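Local atomic coordinates of afamin (Homo sapiens, PDB entry 6FAK), a protein that carries hydrophobic molecules in body fluids, binds vitamin E and keeps lipidated Wnt proteins soluble and active. Residues A[68-71]-A[72-76]; A[289-292]-A[293-296]; A[404-407]-A[408-412]. All coordinates share one frame; numbering follows the deposited sequence.

Overall arrangement
The three contacts are local, each within one helix, and each falls in a different albumin domain of this largely helical carrier. Interaction 1 starts helix 69-78 in the first, interaction 2 ends helix 288-295 in the second, and interaction 3 lies within the long helix 376-417 in the third. Interactions 1 and 2 have centres about 29 Å apart, and both touch helix 253-268. Interactions 1 and 3 lie on opposite sides of the chain's centre, about 46 Å apart between their centres. Interactions 2 and 3 are about 34 Å apart by the same measure. Interaction 2 belongs to the region 194-298 that forms the pocket for hydrophobic ligands.

Interaction 1. Residues A[68-71]-A[72-76]; sequences LPNN and VLQEK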
# COMPACT_ATOMS: atom_id res chain seq x y z
N LEU A 68 11.69 -14.83 20.82
CA LEU A 68 10.94 -14.04 19.85
C LEU A 68 10.10 -15.02 18.98
O LEU A 68 10.57 -16.14 18.66
CB LEU A 68 11.89 -13.20 19.01
CG LEU A 68 11.33 -12.07 18.13
CD1 LEU A 68 10.82 -10.86 18.92
CD2 LEU A 68 12.43 -11.63 17.17
N PRO A 69 8.84 -14.65 18.66
CA PRO A 69 7.96 -15.62 17.95
C PRO A 69 8.52 -16.03 16.60
O PRO A 69 8.50 -17.18 16.24
CB PRO A 69 6.64 -14.86 17.79
CG PRO A 69 6.70 -13.74 18.78
CD PRO A 69 8.15 -13.36 18.88
N ASN A 70 9.03 -15.05 15.88
CA ASN A 70 9.63 -15.27 14.59
C ASN A 70 10.82 -16.21 14.64
O ASN A 70 10.99 -17.04 13.76
CB ASN A 70 10.10 -13.94 13.96
CG ASN A 70 9.46 -13.69 12.66
OD1 ASN A 70 8.56 -14.47 12.25
ND2 ASN A 70 9.87 -12.60 11.97
N ASN A 71 11.65 -16.07 15.68
CA ASN A 71 12.79 -16.98 15.86
C ASN A 71 12.33 -18.42 16.01
O ASN A 71 12.97 -19.32 15.44
CB ASN A 71 13.75 -16.53 16.99
CG ASN A 71 14.64 -15.34 16.58
OD1 ASN A 71 14.88 -15.11 15.38
ND2 ASN A 71 15.14 -14.58 17.58
N VAL A 72 11.19 -18.64 16.65
CA VAL A 72 10.62 -19.99 16.77
C VAL A 72 10.12 -20.52 15.42
O VAL A 72 10.50 -21.60 15.01
CB VAL A 72 9.46 -20.07 17.82
CG1 VAL A 72 8.86 -21.48 17.85
CG2 VAL A 72 9.99 -19.70 19.22
N LEU A 73 9.28 -19.73 14.75
CA LEU A 73 8.72 -20.09 13.43
C LEU A 73 9.79 -20.36 12.41
O LEU A 73 9.72 -21.36 11.67
CB LEU A 73 7.87 -18.94 12.92
CG LEU A 73 7.19 -19.17 11.55
CD1 LEU A 73 5.78 -19.69 11.81
CD2 LEU A 73 7.23 -17.88 10.75
N GLN A 74 10.79 -19.49 12.35
CA GLN A 74 11.86 -19.60 11.36
C GLN A 74 12.76 -20.81 11.65
O GLN A 74 13.23 -21.48 10.73
CB GLN A 74 12.65 -18.29 11.23
CG GLN A 74 11.78 -17.21 10.56
CD GLN A 74 12.35 -15.80 10.54
OE1 GLN A 74 13.51 -15.57 10.94
NE2 GLN A 74 11.56 -14.86 9.95
N GLU A 75 12.97 -21.11 12.94
CA GLU A 75 13.66 -22.34 13.31
C GLU A 75 12.93 -23.57 12.77
O GLU A 75 13.55 -24.45 12.16
CB GLU A 75 13.82 -22.43 14.83
CG GLU A 75 14.45 -23.72 15.30
CD GLU A 75 15.95 -23.80 15.03
OE1 GLU A 75 16.57 -22.76 14.63
OE2 GLU A 75 16.51 -24.91 15.26
N LYS A 76 11.60 -23.61 12.97
CA LYS A 76 10.81 -24.76 12.51
C LYS A 76 10.77 -24.90 10.99
O LYS A 76 10.74 -26.00 10.47
CB LYS A 76 9.38 -24.70 13.02
CG LYS A 76 9.21 -24.73 14.54
CD LYS A 76 9.99 -25.87 15.19
CE LYS A 76 9.71 -26.02 16.69
NZ LYS A 76 10.42 -27.24 17.21
O HOH W 1 15.08 -16.32 13.03
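Asn70 and Asn71 meet Gln74 and Glu75 in the first turns of helix 69-78, a local contact along one helix of the first albumin domain. Leu68 is the N-cap residue. Its backbone O accepts Val72 N at 3.3 Å, which opens the series of i to i+4 bonds. Leu73 N follows onto Pro69 O at 3.1 Å. This bond is nearly straight, 172° at the hydrogen. Gln74 N is held more closely, 2.8 Å from Asn70 O. Glu75 N goes to Asn71 O. Pro69 suits the first turn, where its missing N-H costs no helical bond.

The side chain of Gln74 leaves with CG beside its own backbone N (chi1 -70°). That puts CG against Asn70 O, 3.3 Å away. The chain then runs out extended, and its amide lies across that of Asn70. The two amide planes are 38° apart. Gln74 NE2 and Asn70 ND2 are 3.5 Å apart, but both are donors and make no bond. Asn70 ND2 is satisfied by Glu250 and Tyr33. On its other branch Gln74 turns OE1 to a water at 2.7 Å. The same water donates to Asn71 OD1, also at 2.7 Å, and so spans one turn of the helix. Arg101 of helix 97-106 touches both Asn71 and Gln74, and Arg100 of that helix forms a salt bridge with Glu75. With an alanine in place of Gln74 the water would probably lose one of its two acceptors, and a gap is likely to open beside Arg101 and Phe104.

The amide oxygens of Asn71 and Gln74 thus share one water, while the amide nitrogen of Asn70 ties this helix start to Glu250 in the second domain.

Interaction 2. Residues A[289-292]-A[293-296]; sequences RGQC and IINS
Ile293 packs back on Arg289 near the end of helix 288-295, and this buried part of the contact is tight. Ile293 CG1 lies 3.3 Å from Arg289 O, with Met264 and Cys268 beyond. Ser296 leaves the helix and turns OG back to Ile293 O at 2.8 Å. Its backbone N comes to the same oxygen from the same face. Lys225 also donates to Ile293 O.

Ile294 and Asn295 form the solvent side. Ile294 lies alongside Gln291, with CD1 3.8 Å from Gln291 NE2. Gln291 OE1 is hydrogen-bonded to Tyr191 and Thr156. Asn295 is exposed but still fixed. Its CG sits beside its own backbone N (chi1 -79°), which brings ND2 round to Gln291 O at 2.6 Å. Gln291 O lies close to the amide plane of Asn295. The backbone N of Asn295 reaches the same Gln291 O at 3.2 Å, from above the carbonyl plane. One oxygen is therefore gripped twice by one residue.

Cys292 joins Cys281 by a disulfide, and the adjacent Cys282 pairs with Cys268. Such paired disulfides at neighbouring cysteines are a hallmark of the albumin fold, here within the ligand-pocket region.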
# COMPACT_ATOMS: atom_id res chain seq x y z
N ARG A 289 -12.39 -5.01 16.30
CA ARG A 289 -12.33 -3.81 17.18
C ARG A 289 -11.21 -2.79 16.81
O ARG A 289 -11.36 -1.60 17.11
CB ARG A 289 -12.34 -4.23 18.69
CG ARG A 289 -11.56 -3.42 19.75
CD ARG A 289 -10.25 -4.09 20.17
NE ARG A 289 -9.51 -4.60 19.01
CZ ARG A 289 -8.34 -5.23 19.02
NH1 ARG A 289 -7.70 -5.46 20.18
NH2 ARG A 289 -7.80 -5.62 17.87
N GLY A 290 -10.15 -3.25 16.13
CA GLY A 290 -9.03 -2.43 15.70
C GLY A 290 -9.00 -2.05 14.22
O GLY A 290 -8.56 -0.95 13.86
N GLN A 291 -9.42 -2.97 13.35
CA GLN A 291 -9.70 -2.61 11.94
C GLN A 291 -10.89 -1.59 11.90
O GLN A 291 -10.97 -0.76 10.99
CB GLN A 291 -9.99 -3.84 11.05
CG GLN A 291 -8.83 -4.80 10.69
CD GLN A 291 -7.48 -4.17 10.31
OE1 GLN A 291 -7.12 -4.08 9.13
NE2 GLN A 291 -6.71 -3.78 11.33
N CYS A 292 -11.79 -1.69 12.89
CA CYS A 292 -12.81 -0.67 13.18
C CYS A 292 -12.19 0.69 13.54
O CYS A 292 -12.43 1.68 12.84
CB CYS A 292 -13.70 -1.14 14.34
SG CYS A 292 -15.14 -0.10 14.70
N ILE A 293 -11.40 0.73 14.63
CA ILE A 293 -10.77 1.97 15.11
C ILE A 293 -10.05 2.64 13.96
O ILE A 293 -10.17 3.86 13.81
CB ILE A 293 -9.82 1.75 16.32
CG1 ILE A 293 -10.64 1.59 17.61
CG2 ILE A 293 -8.84 2.92 16.53
CD1 ILE A 293 -9.88 0.95 18.76
N ILE A 294 -9.34 1.86 13.13
CA ILE A 294 -8.64 2.41 11.97
C ILE A 294 -9.60 3.04 10.94
O ILE A 294 -9.27 4.05 10.33
CB ILE A 294 -7.69 1.35 11.30
CG1 ILE A 294 -6.55 0.98 12.25
CG2 ILE A 294 -7.06 1.92 10.02
CD1 ILE A 294 -5.67 -0.16 11.79
N ASN A 295 -10.78 2.45 10.78
CA ASN A 295 -11.81 2.97 9.88
C ASN A 295 -12.74 4.04 10.48
O ASN A 295 -13.47 4.67 9.73
CB ASN A 295 -12.67 1.82 9.32
CG ASN A 295 -11.97 1.08 8.18
OD1 ASN A 295 -12.22 1.36 7.01
ND2 ASN A 295 -11.08 0.17 8.53
N SER A 296 -12.73 4.24 11.80
CA SER A 296 -13.59 5.27 12.38
C SER A 296 -13.17 6.63 11.82
O SER A 296 -12.01 6.83 11.44
CB SER A 296 -13.55 5.24 13.91
OG SER A 296 -12.28 5.63 14.41

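Interaction 3. Residues A[404-407]-A[408-412]; sequences DGLK and YHYLI
Leu406 and Tyr410 form the main apolar pair, one turn apart on helix 376-417 in the third albumin domain, against helix 423-440. Leu406 CG lies 3.6 Å from Tyr410 CE2, and both leucine methyls also touch that ring carbon. Lys407 and Leu411 run side by side more loosely, CG to CD1 4.1 Å.

The backbone bonds are those of a regular helix. Tyr408 N gives to Asp404 O at 3.0 Å, and Leu411 N to Lys407 O at 2.9 Å. The His409 N to Gly405 O bond is weak.

The polar groups gather round Tyr408. Its CG stands beside the backbone N (chi1 -58°), which lays one ring face over the backbone oxygen Asp404 O, 3.0 Å from the ring plane. Lys407 bends at its last two torsions, bringing NZ obliquely to the ring, 3.2 Å from Tyr408 CE1. NZ forms a salt bridge with Asp527 of helix 521-536, which Tyr408 also touches. A water links Tyr408 OH to Asp404 OD2, and Phe549 meets the tyrosine ring edge-to-face.

Asp404 O serves one residue twice, as acceptor for its N-H and as cover for its ring, while the lysine charge is probably balanced by the neighbouring helix.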
# COMPACT_ATOMS: atom_id res chain seq x y z
N ASP A 404 -11.01 6.43 -17.57
CA ASP A 404 -10.23 5.78 -18.60
C ASP A 404 -9.32 6.76 -19.35
O ASP A 404 -8.12 6.51 -19.51
CB ASP A 404 -11.15 5.07 -19.60
CG ASP A 404 -11.88 3.88 -19.02
OD1 ASP A 404 -11.57 3.40 -17.94
OD2 ASP A 404 -12.76 3.37 -19.72
N GLY A 405 -9.89 7.89 -19.75
CA GLY A 405 -9.15 8.95 -20.47
C GLY A 405 -7.99 9.53 -19.68
O GLY A 405 -6.89 9.72 -20.21
N LEU A 406 -8.22 9.78 -18.40
CA LEU A 406 -7.16 10.23 -17.53
C LEU A 406 -6.12 9.14 -17.33
O LEU A 406 -4.96 9.45 -17.27
CB LEU A 406 -7.68 10.67 -16.14
CG LEU A 406 -6.64 11.36 -15.23
CD1 LEU A 406 -5.89 12.51 -15.88
CD2 LEU A 406 -7.27 11.83 -13.93
N LYS A 407 -6.57 7.89 -17.16
CA LYS A 407 -5.67 6.75 -16.98
C LYS A 407 -4.67 6.65 -18.14
O LYS A 407 -3.47 6.48 -17.89
CB LYS A 407 -6.45 5.45 -16.81
CG LYS A 407 -5.58 4.23 -16.52
CD LYS A 407 -6.33 2.98 -16.09
CE LYS A 407 -7.55 2.60 -16.94
NZ LYS A 407 -7.43 2.78 -18.40
N TYR A 408 -5.14 6.84 -19.38
CA TYR A 408 -4.28 6.73 -20.56
C TYR A 408 -3.19 7.78 -20.55
O TYR A 408 -2.02 7.49 -20.92
CB TYR A 408 -5.16 6.80 -21.84
CG TYR A 408 -6.23 5.73 -21.91
CD1 TYR A 408 -5.99 4.43 -21.43
CD2 TYR A 408 -7.48 6.00 -22.46
CE1 TYR A 408 -6.95 3.45 -21.53
CE2 TYR A 408 -8.46 5.04 -22.54
CZ TYR A 408 -8.20 3.78 -22.08
OH TYR A 408 -9.16 2.82 -22.11
N HIS A 409 -3.50 8.98 -20.06
CA HIS A 409 -2.50 10.03 -19.91
C HIS A 409 -1.40 9.64 -18.88
O HIS A 409 -0.18 9.85 -19.15
CB HIS A 409 -3.13 11.39 -19.55
CG HIS A 409 -3.90 12.03 -20.68
ND1 HIS A 409 -3.84 13.39 -20.93
CD2 HIS A 409 -4.70 11.51 -21.63
CE1 HIS A 409 -4.59 13.66 -21.99
NE2 HIS A 409 -5.12 12.54 -22.43
N TYR A 410 -1.81 9.04 -17.79
CA TYR A 410 -0.90 8.54 -16.75
C TYR A 410 -0.01 7.37 -17.20
O TYR A 410 1.19 7.31 -16.86
CB TYR A 410 -1.63 8.19 -15.44
CG TYR A 410 -2.00 9.44 -14.65
CD1 TYR A 410 -1.04 10.43 -14.39
CD2 TYR A 410 -3.26 9.63 -14.13
CE1 TYR A 410 -1.35 11.57 -13.67
CE2 TYR A 410 -3.58 10.80 -13.42
CZ TYR A 410 -2.62 11.76 -13.21
OH TYR A 410 -2.86 12.90 -12.49
N LEU A 411 -0.61 6.47 -17.95
CA LEU A 411 0.11 5.34 -18.52
C LEU A 411 1.18 5.81 -19.48
O LEU A 411 2.30 5.31 -19.46
CB LEU A 411 -0.88 4.36 -19.19
CG LEU A 411 -1.77 3.60 -18.22
CD1 LEU A 411 -2.74 2.78 -19.05
CD2 LEU A 411 -1.00 2.67 -17.29
N ILE A 412 0.87 6.77 -20.34
CA ILE A 412 1.89 7.36 -21.23
C ILE A 412 3.06 7.99 -20.42
O ILE A 412 4.25 7.68 -20.63
CB ILE A 412 1.26 8.42 -22.21
CG1 ILE A 412 0.34 7.72 -23.23
CG2 ILE A 412 2.37 9.16 -22.96
CD1 ILE A 412 -0.53 8.63 -24.08
O HOH W 2 -11.91 3.94 -22.64